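Local structure of Rab5 protein, putative (Plasmodium falciparum, 3CLV) at residues A[126-136]-A[162-172]. The protein probably belongs to the Rab branch of the Ras-type small G proteins, with a P-loop fold that holds guanosine-5'-diphosphate. Sequence-based numbering, arbitrary orientation.
Sequences ISNSNTLDRAK and FQVDILEVQKY
Lys136, with CG beside its backbone N (chi1 -73°) and the chain extended beyond, slides across the ring of Tyr172, whose own CG lies anti to the backbone N (chi1 171°), which lays the ring across the gap, one face to the lysine chain. The two helices run almost parallel, their short axes 12.7 Å apart, as neighbouring helices on one side of the Ras-type Rossmann-like sheet; at that spacing long side chains must bridge the groove. Lysine suits the place because its methylenes pack on an aromatic face, CG forming a CH-pi contact 3.8 Å from the Tyr172 centroid, while its ammonium reaches on to Glu168.

Nearer the sheet, Leu132 sends CD2 into the gap between the helices: it meets Val164 CG1 at 3.7 Å and touches Val169 CG2 tip to tip. Phe124 and Leu152 of the underlying strands continue this apolar layer.

Where the chain enters each helix, the loops join directly. Ile126 O takes a nearly straight bond from Gln163 N (2.8 Å) and a weak one from Val164 N, while Ile126 CD1 sits over the centre of the Phe162 ring. Glutamine is long enough to bring OE1 to the start of the other helix, where Ser129 N, lacking an acceptor inside its own helix, donates to it at 2.7 Å, almost straight, from above the carbonyl plane. Close by, Ser127 OG turns to Asp125 and Lys159 near the bound guanosine-5'-diphosphate. One turn beyond Leu132, Lys136 NZ forms a salt bridge with Glu168 OE2 on its syn side, 3.0 Å away and 28° out of the carboxylate plane.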
loop_
_atom_site.group_PDB
_atom_site.type_symbol
_atom_site.label_atom_id
_atom_site.label_comp_id
_atom_site.label_asym_id
_atom_site.label_seq_id
_atom_site.Cartn_x
_atom_site.Cartn_y
_atom_site.Cartn_z
ATOM N N ILE A 126 20.283 14.192 -13.899
ATOM C CA ILE A 126 21.493 14.037 -14.725
ATOM C C ILE A 126 22.628 15.003 -14.343
ATOM O O ILE A 126 23.799 14.742 -14.649
ATOM C CB ILE A 126 21.204 14.071 -16.259
ATOM C CG1 ILE A 126 20.455 15.337 -16.686
ATOM C CG2 ILE A 126 20.430 12.829 -16.693
ATOM C CD1 ILE A 126 21.370 16.517 -17.036
ATOM N N SER A 127 22.267 16.098 -13.665
ATOM C CA SER A 127 23.219 17.146 -13.274
ATOM C C SER A 127 23.805 16.940 -11.881
ATOM O O SER A 127 24.639 17.725 -11.416
ATOM C CB SER A 127 22.566 18.528 -13.373
ATOM O OG SER A 127 21.545 18.704 -12.395
ATOM N N ASN A 128 23.368 15.884 -11.214
ATOM C CA ASN A 128 23.813 15.596 -9.873
ATOM C C ASN A 128 24.096 14.092 -9.720
ATOM O O ASN A 128 23.169 13.292 -9.530
ATOM C CB ASN A 128 22.763 16.080 -8.863
ATOM C CG ASN A 128 23.243 15.989 -7.436
ATOM O OD1 ASN A 128 24.273 15.382 -7.151
ATOM N ND2 ASN A 128 22.489 16.582 -6.519
ATOM N N SER A 129 25.377 13.718 -9.791
ATOM C CA SER A 129 25.754 12.300 -9.809
ATOM C C SER A 129 25.418 11.568 -8.513
ATOM O O SER A 129 25.104 10.379 -8.546
ATOM C CB SER A 129 27.236 12.094 -10.216
ATOM O OG SER A 129 28.126 12.564 -9.216
ATOM N N ASN A 130 25.458 12.278 -7.385
ATOM C CA ASN A 130 25.061 11.719 -6.097
ATOM C C ASN A 130 23.667 11.069 -6.142
ATOM O O ASN A 130 23.423 10.051 -5.491
ATOM C CB ASN A 130 25.093 12.792 -5.002
ATOM C CG ASN A 130 26.515 13.189 -4.587
ATOM O OD1 ASN A 130 27.492 12.485 -4.872
ATOM N ND2 ASN A 130 26.629 14.331 -3.894
ATOM N N THR A 131 22.766 11.664 -6.917
ATOM C CA THR A 131 21.397 11.160 -7.022
ATOM C C THR A 131 21.359 9.861 -7.840
ATOM O O THR A 131 20.508 9.010 -7.594
ATOM C CB THR A 131 20.419 12.211 -7.584
ATOM O OG1 THR A 131 20.656 12.422 -8.982
ATOM C CG2 THR A 131 20.547 13.544 -6.829
ATOM N N LEU A 132 22.281 9.716 -8.791
ATOM C CA LEU A 132 22.473 8.434 -9.491
ATOM C C LEU A 132 22.942 7.326 -8.535
ATOM O O LEU A 132 22.401 6.212 -8.541
ATOM C CB LEU A 132 23.451 8.566 -10.679
ATOM C CG LEU A 132 23.738 7.239 -11.429
ATOM C CD1 LEU A 132 22.470 6.562 -11.939
ATOM C CD2 LEU A 132 24.725 7.432 -12.578
ATOM N N ASP A 133 23.947 7.633 -7.721
ATOM C CA ASP A 133 24.466 6.678 -6.742
ATOM C C ASP A 133 23.361 6.163 -5.807
ATOM O O ASP A 133 23.294 4.967 -5.510
ATOM C CB ASP A 133 25.589 7.320 -5.914
ATOM C CG ASP A 133 26.787 7.760 -6.759
ATOM O OD1 ASP A 133 27.044 7.180 -7.847
ATOM O OD2 ASP A 133 27.488 8.695 -6.303
ATOM N N ARG A 134 22.502 7.063 -5.333
ATOM C CA ARG A 134 21.354 6.657 -4.510
ATOM C C ARG A 134 20.335 5.804 -5.273
ATOM O O ARG A 134 19.801 4.833 -4.734
ATOM C CB ARG A 134 20.669 7.884 -3.889
ATOM C CG ARG A 134 21.373 8.410 -2.622
ATOM C CD ARG A 134 20.717 7.859 -1.340
ATOM N NE ARG A 134 20.296 6.462 -1.478
ATOM C CZ ARG A 134 19.635 5.760 -0.557
ATOM N NH1 ARG A 134 19.308 6.306 0.609
ATOM N NH2 ARG A 134 19.297 4.498 -0.810
ATOM N N ALA A 135 20.049 6.179 -6.513
ATOM C CA ALA A 135 19.148 5.406 -7.359
ATOM C C ALA A 135 19.628 3.962 -7.521
ATOM O O ALA A 135 18.819 3.043 -7.469
ATOM C CB ALA A 135 18.977 6.067 -8.724
ATOM N N LYS A 136 20.940 3.771 -7.703
ATOM C CA LYS A 136 21.514 2.421 -7.844
ATOM C C LYS A 136 21.291 1.574 -6.593
ATOM O O LYS A 136 20.924 0.398 -6.695
ATOM C CB LYS A 136 23.005 2.487 -8.175
ATOM C CG LYS A 136 23.279 2.940 -9.601
ATOM C CD LYS A 136 24.722 2.682 -9.999
ATOM C CE LYS A 136 25.021 3.275 -11.356
ATOM N NZ LYS A 136 26.489 3.157 -11.656
ATOM N N PHE A 162 25.519 17.834 -17.697
ATOM C CA PHE A 162 25.549 16.420 -17.313
ATOM C C PHE A 162 26.701 16.137 -16.351
ATOM O O PHE A 162 27.851 16.501 -16.615
ATOM C CB PHE A 162 25.678 15.514 -18.546
ATOM C CG PHE A 162 24.387 15.292 -19.294
ATOM C CD1 PHE A 162 23.815 16.312 -20.054
ATOM C CD2 PHE A 162 23.756 14.053 -19.265
ATOM C CE1 PHE A 162 22.619 16.104 -20.758
ATOM C CE2 PHE A 162 22.559 13.833 -19.965
ATOM C CZ PHE A 162 21.993 14.863 -20.714
ATOM N N GLN A 163 26.389 15.505 -15.228
ATOM C CA GLN A 163 27.412 15.071 -14.284
ATOM C C GLN A 163 27.598 13.564 -14.431
ATOM O O GLN A 163 28.586 12.991 -13.967
ATOM C CB GLN A 163 26.994 15.421 -12.863
ATOM C CG GLN A 163 28.144 15.717 -11.942
ATOM C CD GLN A 163 27.691 16.347 -10.649
ATOM O OE1 GLN A 163 27.279 15.654 -9.719
ATOM N NE2 GLN A 163 27.790 17.676 -10.569
ATOM N N VAL A 164 26.641 12.933 -15.095
ATOM C CA VAL A 164 26.684 11.495 -15.344
ATOM C C VAL A 164 27.065 11.217 -16.792
ATOM O O VAL A 164 26.998 12.105 -17.634
ATOM C CB VAL A 164 25.329 10.804 -14.990
ATOM C CG1 VAL A 164 24.969 11.049 -13.515
ATOM C CG2 VAL A 164 24.212 11.268 -15.923
ATOM N N ASP A 165 27.489 9.984 -17.054
ATOM C CA ASP A 165 27.705 9.494 -18.404
ATOM C C ASP A 165 26.492 8.631 -18.777
ATOM O O ASP A 165 26.283 7.555 -18.189
ATOM C CB ASP A 165 29.004 8.678 -18.457
ATOM C CG ASP A 165 29.414 8.310 -19.874
ATOM O OD1 ASP A 165 28.581 7.784 -20.647
ATOM O OD2 ASP A 165 30.595 8.544 -20.219
ATOM N N ILE A 166 25.684 9.116 -19.723
ATOM C CA ILE A 166 24.458 8.411 -20.120
ATOM C C ILE A 166 24.702 6.973 -20.568
ATOM O O ILE A 166 23.963 6.076 -20.176
ATOM C CB ILE A 166 23.661 9.174 -21.209
ATOM C CG1 ILE A 166 22.955 10.391 -20.600
ATOM C CG2 ILE A 166 22.640 8.259 -21.887
ATOM C CD1 ILE A 166 22.054 10.071 -19.383
ATOM N N LEU A 167 25.749 6.762 -21.373
ATOM C CA LEU A 167 26.115 5.429 -21.834
ATOM C C LEU A 167 26.400 4.482 -20.680
ATOM O O LEU A 167 25.993 3.314 -20.723
ATOM C CB LEU A 167 27.322 5.481 -22.780
ATOM C CG LEU A 167 27.115 5.552 -24.295
ATOM C CD1 LEU A 167 25.837 6.290 -24.681
ATOM C CD2 LEU A 167 28.352 6.186 -24.964
ATOM N N GLU A 168 27.108 4.973 -19.659
ATOM C CA GLU A 168 27.323 4.170 -18.460
ATOM C C GLU A 168 25.974 3.835 -17.804
ATOM O O GLU A 168 25.763 2.711 -17.326
ATOM C CB GLU A 168 28.263 4.876 -17.472
ATOM C CG GLU A 168 28.635 4.037 -16.246
ATOM C CD GLU A 168 27.559 4.039 -15.170
ATOM O OE1 GLU A 168 26.923 5.105 -14.954
ATOM O OE2 GLU A 168 27.357 2.970 -14.542
ATOM N N VAL A 169 25.085 4.831 -17.765
ATOM C CA VAL A 169 23.759 4.669 -17.154
ATOM C C VAL A 169 22.912 3.653 -17.927
ATOM O O VAL A 169 22.339 2.749 -17.327
ATOM C CB VAL A 169 22.999 6.008 -17.005
ATOM C CG1 VAL A 169 21.659 5.776 -16.309
ATOM C CG2 VAL A 169 23.830 7.005 -16.202
ATOM N N GLN A 170 22.849 3.810 -19.246
ATOM C CA GLN A 170 22.224 2.811 -20.136
ATOM C C GLN A 170 22.824 1.419 -19.982
ATOM O O GLN A 170 22.093 0.432 -19.935
ATOM C CB GLN A 170 22.334 3.246 -21.590
ATOM C CG GLN A 170 21.432 4.406 -21.961
ATOM C CD GLN A 170 21.586 4.803 -23.414
ATOM O OE1 GLN A 170 22.697 5.091 -23.873
ATOM N NE2 GLN A 170 20.475 4.818 -24.151
ATOM N N LYS A 171 24.152 1.332 -19.879
ATOM C CA LYS A 171 24.788 0.032 -19.641
ATOM C C LYS A 171 24.350 -0.547 -18.307
ATOM O O LYS A 171 24.012 -1.743 -18.226
ATOM C CB LYS A 171 26.316 0.120 -19.714
ATOM C CG LYS A 171 27.008 -1.264 -19.683
ATOM N N TYR A 172 24.333 0.314 -17.275
ATOM C CA TYR A 172 23.888 -0.064 -15.942
ATOM C C TYR A 172 22.485 -0.675 -15.993
ATOM O O TYR A 172 22.248 -1.715 -15.379
ATOM C CB TYR A 172 23.937 1.121 -14.943
ATOM C CG TYR A 172 23.274 0.781 -13.622
ATOM C CD1 TYR A 172 23.939 0.006 -12.671
ATOM C CD2 TYR A 172 21.961 1.191 -13.341
ATOM C CE1 TYR A 172 23.333 -0.339 -11.472
ATOM C CE2 TYR A 172 21.338 0.849 -12.111
ATOM C CZ TYR A 172 22.027 0.081 -11.197
ATOM O OH TYR A 172 21.459 -0.288 -9.994
#